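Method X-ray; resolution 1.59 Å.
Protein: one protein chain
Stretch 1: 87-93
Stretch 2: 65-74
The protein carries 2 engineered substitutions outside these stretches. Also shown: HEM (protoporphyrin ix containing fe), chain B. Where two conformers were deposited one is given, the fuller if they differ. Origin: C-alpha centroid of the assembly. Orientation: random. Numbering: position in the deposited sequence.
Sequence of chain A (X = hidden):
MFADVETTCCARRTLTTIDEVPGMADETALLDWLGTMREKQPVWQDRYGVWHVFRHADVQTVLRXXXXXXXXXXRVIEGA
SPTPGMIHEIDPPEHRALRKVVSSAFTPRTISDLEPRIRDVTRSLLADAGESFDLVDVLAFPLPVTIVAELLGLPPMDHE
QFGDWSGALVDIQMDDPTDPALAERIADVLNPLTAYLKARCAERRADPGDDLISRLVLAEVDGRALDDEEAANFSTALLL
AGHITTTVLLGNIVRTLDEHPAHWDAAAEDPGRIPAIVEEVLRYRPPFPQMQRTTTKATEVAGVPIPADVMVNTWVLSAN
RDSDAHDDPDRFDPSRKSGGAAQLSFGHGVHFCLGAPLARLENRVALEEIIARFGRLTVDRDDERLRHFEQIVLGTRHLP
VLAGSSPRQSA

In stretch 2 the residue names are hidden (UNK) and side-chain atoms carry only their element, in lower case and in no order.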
ATOM      1  N   ILE A  87       2.596 -13.112   6.069  1.00 15.90           N
ATOM      2  CA  ILE A  87       3.900 -12.708   6.532  1.00 13.96           C
ATOM      3  C   ILE A  87       3.892 -11.371   7.334  1.00 12.86           C
ATOM      4  O   ILE A  87       4.693 -11.188   8.272  1.00 12.37           O
ATOM      5  CB  ILE A  87       4.877 -12.588   5.283  1.00 15.18           C
ATOM      6  CG1 ILE A  87       6.309 -12.393   5.714  1.00 18.30           C
ATOM      7  CG2 ILE A  87       4.370 -11.589   4.308  1.00 16.16           C
ATOM      8  CD1 ILE A  87       7.219 -12.413   4.473  1.00 17.88           C
ATOM      9  N   HIS A  88       2.966 -10.477   6.971  1.00 13.48           N
ATOM     10  CA  HIS A  88       2.942  -9.169   7.643  1.00 14.33           C
ATOM     11  C   HIS A  88       2.365  -9.263   9.042  1.00 13.58           C
ATOM     12  O   HIS A  88       2.377  -8.249   9.785  1.00 13.54           O
ATOM     13  CB  HIS A  88       2.177  -8.157   6.834  1.00 14.74           C
ATOM     14  CG  HIS A  88       0.746  -8.538   6.626  1.00 17.53           C
ATOM     15  ND1 HIS A  88       0.379  -9.648   5.892  1.00 20.11           N
ATOM     16  CD2 HIS A  88      -0.403  -7.932   7.011  1.00 21.23           C
ATOM     17  CE1 HIS A  88      -0.945  -9.725   5.868  1.00 22.39           C
ATOM     18  NE2 HIS A  88      -1.439  -8.700   6.543  1.00 21.10           N
ATOM     19  N   GLU A  89       1.867 -10.444   9.429  1.00 13.73           N
ATOM     20  CA  GLU A  89       1.274 -10.620  10.757  1.00 15.29           C
ATOM     21  C   GLU A  89       2.081 -11.610  11.577  1.00 15.43           C
ATOM     22  O   GLU A  89       1.610 -12.078  12.620  1.00 17.99           O
ATOM     23  CB  GLU A  89      -0.187 -11.089  10.633  1.00 16.45           C
ATOM     24  CG  GLU A  89      -1.085 -10.008  10.100  1.00 17.68           C
ATOM     25  CD  GLU A  89      -2.526 -10.435  10.041  1.00 25.98           C
ATOM     26  OE1 GLU A  89      -2.800 -11.637  10.268  1.00 29.88           O
ATOM     27  OE2 GLU A  89      -3.347  -9.563   9.734  1.00 27.97           O
ATOM     28  N   ILE A  90       3.295 -11.927  11.119  1.00 15.06           N
ATOM     29  CA  ILE A  90       4.118 -12.945  11.759  1.00 15.70           C
ATOM     30  C   ILE A  90       5.401 -12.303  12.260  1.00 15.41           C
ATOM     31  O   ILE A  90       6.000 -11.481  11.566  1.00 14.38           O
ATOM     32  CB  ILE A  90       4.378 -14.093  10.745  1.00 16.12           C
ATOM     33  CG1 ILE A  90       3.037 -14.818  10.491  1.00 16.23           C
ATOM     34  CG2 ILE A  90       5.385 -15.057  11.295  1.00 17.66           C
ATOM     35  CD1 ILE A  90       3.076 -15.847   9.358  1.00 17.63           C
ATOM     36  N   ASP A  91       5.841 -12.705  13.450  1.00 16.47           N
ATOM     37  CA  ASP A  91       7.027 -12.144  14.073  1.00 15.85           C
ATOM     38  C   ASP A  91       8.240 -13.050  13.921  1.00 18.09           C
ATOM     39  O   ASP A  91       8.076 -14.252  13.664  1.00 17.54           O
ATOM     40  CB  ASP A  91       6.801 -12.002  15.603  1.00 16.25           C
ATOM     41  CG  ASP A  91       5.774 -10.935  15.963  1.00 17.78           C
ATOM     42  OD1 ASP A  91       5.553  -9.991  15.160  1.00 14.00           O
ATOM     43  OD2 ASP A  91       5.183 -11.060  17.049  1.00 18.48           O
ATOM     44  N   PRO A  92       9.436 -12.505  14.129  1.00 18.55           N
ATOM     45  CA  PRO A  92      10.581 -13.433  14.210  1.00 21.24           C
ATOM     46  C   PRO A  92      10.401 -14.384  15.389  1.00 22.47           C
ATOM     47  O   PRO A  92       9.705 -14.047  16.385  1.00 21.66           O
ATOM     48  CB  PRO A  92      11.774 -12.512  14.423  1.00 21.04           C
ATOM     49  CG  PRO A  92      11.276 -11.102  13.953  1.00 22.73           C
ATOM     50  CD  PRO A  92       9.839 -11.092  14.308  1.00 20.47           C
ATOM     51  N   PRO A  93      11.001 -15.589  15.294  1.00 25.35           N
ATOM     52  CA  PRO A  93      11.901 -16.053  14.219  1.00 25.77           C
ATOM     53  C   PRO A  93      11.189 -16.583  12.961  1.00 24.40           C
ATOM     54  O   PRO A  93      11.797 -16.596  11.882  1.00 25.25           O
ATOM     55  CB  PRO A  93      12.686 -17.185  14.896  1.00 25.33           C
ATOM     56  CG  PRO A  93      11.773 -17.716  15.970  1.00 27.84           C
ATOM     57  CD  PRO A  93      10.839 -16.569  16.379  1.00 26.66           C
ATOM     58  N   UNK A  65      11.416  -2.252  16.702  1.00 16.47           N
ATOM     59  CA  UNK A  65      11.501  -3.158  17.808  1.00 14.41           C
ATOM     60  C   UNK A  65      10.398  -4.197  17.721  1.00 14.52           C
ATOM     61  O   UNK A  65       9.329  -4.015  18.276  1.00 13.60           O
ATOM     62  o   UNK A  65      11.678  -4.460  20.288  1.00 17.67           O
ATOM     63  c   UNK A  65      11.432  -2.342  19.092  1.00 14.88           C
ATOM     64  o   UNK A  65      11.535  -2.518  21.415  1.00 19.45           O
ATOM     65  c   UNK A  65      11.595  -3.183  20.345  1.00 16.35           C
ATOM     66  N   UNK A  66      10.682  -5.314  17.059  1.00 13.32           N
ATOM     67  CA  UNK A  66       9.700  -6.364  16.836  1.00 13.65           C
ATOM     68  C   UNK A  66       9.388  -7.155  18.117  1.00 12.36           C
ATOM     69  O   UNK A  66       8.272  -7.718  18.271  1.00 13.82           O
ATOM     70  o   UNK A  66      11.365  -7.956  16.094  1.00 15.98           O
ATOM     71  c   UNK A  66      10.231  -6.625  14.356  1.00 13.12           C
ATOM     72  c   UNK A  66      10.135  -7.347  15.719  1.00 13.19           C
ATOM     73  N   UNK A  67      10.364  -7.227  19.038  1.00 13.29           N
ATOM     74  CA  UNK A  67      10.163  -7.953  20.279  1.00 14.03           C
ATOM     75  C   UNK A  67       9.127  -7.293  21.169  1.00 13.35           C
ATOM     76  O   UNK A  67       8.271  -7.966  21.744  1.00 14.17           O
ATOM     77  c   UNK A  67      11.499  -8.067  21.037  1.00 13.80           C
ATOM     78  N   UNK A  68       9.173  -5.958  21.219  1.00 12.38           N
ATOM     79  CA  UNK A  68       8.192  -5.202  22.000  1.00 12.35           C
ATOM     80  C   UNK A  68       6.890  -4.964  21.243  1.00 10.90           C
ATOM     81  O   UNK A  68       5.807  -5.024  21.810  1.00 11.81           O
ATOM     82  o   UNK A  68      10.016  -3.978  23.009  0.70 14.62           O
ATOM     83  c   UNK A  68       7.775  -3.006  23.291  0.70 10.51           C
ATOM     84  c   UNK A  68       8.745  -3.815  22.368  1.00 11.79           C
ATOM     85  N   UNK A  69       7.024  -4.638  19.954  1.00 10.72           N
ATOM     86  CA  UNK A  69       5.897  -4.262  19.142  1.00 10.30           C
ATOM     87  C   UNK A  69       5.650  -5.324  18.089  1.00 11.28           C
ATOM     88  O   UNK A  69       6.204  -5.282  17.004  1.00 11.79           O
ATOM     89  c   UNK A  69       6.298  -1.787  19.528  1.00  9.70           C
ATOM     90  c   UNK A  69       7.785  -0.323  20.814  1.00 13.20           C
ATOM     91  c   UNK A  69       7.574  -1.349  19.832  1.00 10.27           C
ATOM     92  c   UNK A  69       5.184  -1.237  20.181  1.00  9.52           C
ATOM     93  c   UNK A  69       6.133  -2.880  18.498  1.00 10.57           C
ATOM     94  c   UNK A  69       6.661   0.254  21.460  1.00 11.74           C
ATOM     95  c   UNK A  69       5.362  -0.194  21.184  1.00  9.30           C
ATOM     96  N   UNK A  70       4.800  -6.260  18.466  1.00 10.85           N
ATOM     97  CA  UNK A  70       4.474  -7.407  17.603  1.00 11.00           C
ATOM     98  C   UNK A  70       3.626  -7.030  16.400  1.00 12.11           C
ATOM     99  O   UNK A  70       2.822  -6.092  16.471  1.00 11.52           O
ATOM    100  c   UNK A  70       3.776  -8.476  18.457  1.00 12.27           C
ATOM    101  o   UNK A  70       3.212  -9.479  17.592  1.00 12.79           O
ATOM    102  N   UNK A  71       3.800  -7.760  15.279  1.00 12.17           N
ATOM    103  CA  UNK A  71       2.978  -7.563  14.122  1.00 13.59           C
ATOM    104  C   UNK A  71       1.771  -8.461  14.104  1.00 15.18           C
ATOM    105  O   UNK A  71       0.992  -8.405  13.165  1.00 16.49           O
ATOM    106  c   UNK A  71       3.782  -7.775  12.829  1.00 13.54           C
ATOM    107  o   UNK A  71       4.647  -6.686  12.635  1.00 12.24           O
ATOM    108  N   UNK A  72       1.613  -9.274  15.137  1.00 15.82           N
ATOM    109  CA  UNK A  72       0.494 -10.196  15.216  1.00 18.44           C
ATOM    110  C   UNK A  72      -0.678  -9.454  15.869  1.00 20.59           C
ATOM    111  O   UNK A  72      -0.643  -9.242  17.083  1.00 22.66           O
ATOM    112  c   UNK A  72       0.950 -11.397  16.021  1.00 18.74           C
ATOM    113  o   UNK A  72       0.151 -13.445  16.858  1.00 26.27           O
ATOM    114  c   UNK A  72      -0.131 -12.469  16.155  1.00 19.14           C
ATOM    115  o   UNK A  72      -1.226 -12.270  15.597  1.00 23.49           O
ATOM    116  N   UNK A  73      -1.707  -9.048  15.086  1.00 22.90           N
ATOM    117  CA  UNK A  73      -2.787  -8.263  15.723  1.00 23.43           C
ATOM    118  C   UNK A  73      -3.681  -9.123  16.571  1.00 24.80           C
ATOM    119  O   UNK A  73      -4.436  -8.563  17.390  1.00 23.81           O
ATOM    120  c   UNK A  73      -3.354  -8.694  13.416  1.00 24.12           C
ATOM    121  c   UNK A  73      -3.627  -7.743  14.552  1.00 23.46           C
ATOM    122  c   UNK A  73      -1.970  -9.287  13.646  1.00 23.55           C
ATOM    123  N   UNK A  74      -3.608 -10.444  16.371  1.00 26.14           N
ATOM    124  CA  UNK A  74      -4.552 -11.391  16.974  1.00 27.40           C
ATOM    125  C   UNK A  74      -4.319 -11.473  18.485  1.00 28.35           C
ATOM    126  O   UNK A  74      -5.216 -11.865  19.247  1.00 28.57           O
ATOM    127  o   UNK A  74      -3.348 -13.582  16.678  1.00 27.14           O
ATOM    128  c   UNK A  74      -4.633 -12.785  14.794  1.00 28.32           C
ATOM    129  c   UNK A  74      -4.529 -12.844  16.316  1.00 27.33           C
TER
HETATM  130  CHA HEM B 412       4.821  -4.658   3.454  1.00 12.24           C
HETATM  131  CHB HEM B 412       3.505  -0.290   1.720  1.00 10.52           C
HETATM  132  CHC HEM B 412       3.276  -2.165  -2.743  1.00 14.69           C
HETATM  133  CHD HEM B 412       3.784  -6.641  -0.906  1.00 13.38           C
HETATM  134  C1A HEM B 412       4.547  -3.312   3.318  1.00 11.79           C
HETATM  135  C2A HEM B 412       4.587  -2.343   4.419  1.00 11.12           C
HETATM  136  C3A HEM B 412       4.211  -1.151   3.949  1.00 10.18           C
HETATM  137  C4A HEM B 412       3.912  -1.306   2.539  1.00 10.32           C
HETATM  138  CMA HEM B 412       4.071   0.167   4.743  1.00 10.50           C
HETATM  139  CAA HEM B 412       5.022  -2.649   5.864  1.00 11.83           C
HETATM  140  CBA HEM B 412       3.886  -3.239   6.680  1.00 12.51           C
HETATM  141  CGA HEM B 412       4.215  -3.301   8.173  1.00 13.91           C
HETATM  142  O1A HEM B 412       5.342  -2.900   8.580  1.00 13.54           O
HETATM  143  O2A HEM B 412       3.328  -3.810   8.929  1.00 12.07           O
HETATM  144  C1B HEM B 412       3.339  -0.426   0.341  1.00 11.04           C
HETATM  145  C2B HEM B 412       3.065   0.657  -0.568  1.00 11.14           C
HETATM  146  C3B HEM B 412       3.009   0.139  -1.817  1.00 12.51           C
HETATM  147  C4B HEM B 412       3.249  -1.292  -1.676  1.00 12.70           C
HETATM  148  CMB HEM B 412       2.907   2.099  -0.043  1.00 12.64           C
HETATM  149  CAB HEM B 412       2.716   0.798  -3.179  1.00 14.56           C
HETATM  150  CBB HEM B 412       3.108   2.010  -3.405  1.00 16.65           C
HETATM  151  C1C HEM B 412       3.390  -3.535  -2.631  1.00 13.35           C
HETATM  152  C2C HEM B 412       3.343  -4.468  -3.744  1.00 14.47           C
HETATM  153  C3C HEM B 412       3.482  -5.711  -3.236  1.00 13.07           C
HETATM  154  C4C HEM B 412       3.638  -5.595  -1.784  1.00 12.68           C
HETATM  155  CMC HEM B 412       3.166  -4.013  -5.217  1.00 15.87           C
HETATM  156  CAC HEM B 412       3.460  -7.073  -3.955  1.00 17.74           C
HETATM  157  CBC HEM B 412       4.029  -7.276  -5.144  1.00 22.66           C
HETATM  158  C1D HEM B 412       4.077  -6.475   0.414  1.00 11.76           C
HETATM  159  C2D HEM B 412       4.291  -7.573   1.301  1.00 13.95           C
HETATM  160  C3D HEM B 412       4.628  -6.973   2.627  1.00 12.38           C
HETATM  161  C4D HEM B 412       4.577  -5.553   2.438  1.00 10.73           C
HETATM  162  CMD HEM B 412       4.197  -9.092   0.965  1.00 14.33           C
HETATM  163  CAD HEM B 412       4.936  -7.704   3.946  1.00 11.56           C
HETATM  164  CBD HEM B 412       6.451  -7.920   4.125  1.00 11.86           C
HETATM  165  CGD HEM B 412       6.728  -8.526   5.466  1.00 13.11           C
HETATM  166  O1D HEM B 412       5.846  -8.550   6.342  1.00 12.77           O
HETATM  167  O2D HEM B 412       7.870  -8.997   5.651  1.00 12.70           O
HETATM  168  NA  HEM B 412       4.149  -2.633   2.154  1.00 10.32           N
HETATM  169  NB  HEM B 412       3.406  -1.636  -0.345  1.00 10.64           N
HETATM  170  NC  HEM B 412       3.545  -4.273  -1.473  1.00 10.67           N
HETATM  171  ND  HEM B 412       4.257  -5.270   1.124  1.00 10.46           N
HETATM  172 FE   HEM B 412       3.992  -3.413   0.345  1.00 12.77          FE
HETATM  173  O   HOH W   1       7.340 -10.169  19.005  1.00 25.03           O
HETATM  174  O   HOH W   2       4.176  -6.248  10.051  1.00 13.68           O
HETATM  175  O   HOH W   3       0.295  -6.687  10.695  1.00 27.61           O
HETATM  176  O   HOH W   4       1.830  -3.603   0.791  1.00 27.42           O

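Position 65 carries two side-chain carbons, the second bearing two oxygens, and lies out of reach of stretch 1. Four heavy atoms ending in a carboxylate make it Asp65, the first residue after a helix to leave helical phi/psi. At position 66 one carbon carries an oxygen and a carbon; the CA-to-CB bond points toward stretch 1, and the side-chain oxygen lies 3.8 Å from CG of Pro92. This branching at the first side-chain atom, with one arm a hydroxyl, identifies Thr66. Position 67 has a single side-chain carbon, its CA-to-CB bond directed away from the partner, and is Ala67.

Position 68 repeats the pattern of one carbon bearing an oxygen and a carbon, far from stretch 1, and is Thr68. One arm is an oxygen, which rules out valine; OG1 of Thr68 donates to OD2 of Asp65 at 2.6 Å, and the backbone N of Thr68 donates to OD1 of Asp65 at 3.1 Å. Both carboxylate oxygens of Asp65 are thus used to hold the turn that leads into the short strand. At position 69 one carbon leads to a ring of six carbons with no oxygen attached, hence Phe69; the residue is buried, and its CA-to-CB bond points away from stretch 1.

Position 70 shows one carbon and one oxygen, the oxygen 2.6 Å from OD2 of Asp91. This is Ser70. Its OG donates to that carboxylate and also accepts a hydrogen bond of 2.9 Å from the backbone N of position 72, so one small hydroxyl joins the two stretches and braces its own chain. Position 71 has the same two atoms and a CA-to-CB bond pointing toward stretch 1, its CB 3.4 Å from O of His88. It is Ser71, whose OG donates to water 2 at 2.7 Å; that water in turn donates to O of His88 and to the heme propionate oxygen O2A.

Position 72 has two carbons, the second with two oxygens, and its CB lies 3.5 Å from O of Glu89; it is Asp72. Its carboxylate also braces its own stretch, OD2 accepting from the backbone N of position 74 at 3.1 Å. At position 73 three carbons close a ring onto the backbone N, and the ring carbon bonded to N lies 3.7 Å from CG of Glu89, which makes it Pro73. Position 74, one carbon bearing an oxygen and a carbon, is Thr74, whose OG1 donates to OD2 of Asp72 at 2.7 Å.

The contact centres on Asp91. Its CA-to-CB bond runs sideways, but the carboxylate reaches stretch 2, where OD2 receives Ser70 OG and OD1 receives the backbone N of Ser71 at 2.8 Å with a nearly linear angle of 168°. Two adjacent residues thereby grip both oxygens. Beyond this clamp the backbones approach closely enough for two CA-H...O contacts, Glu89 CA to Ser71 O at 3.3 Å and Asp72 CA to Glu89 O at 3.4 Å. Water 1 adds a further link, donating to O of Thr66 and, weakly, to OD2 of Asp91.

Stretch 2, residues 65-74: DTATFSSDPT
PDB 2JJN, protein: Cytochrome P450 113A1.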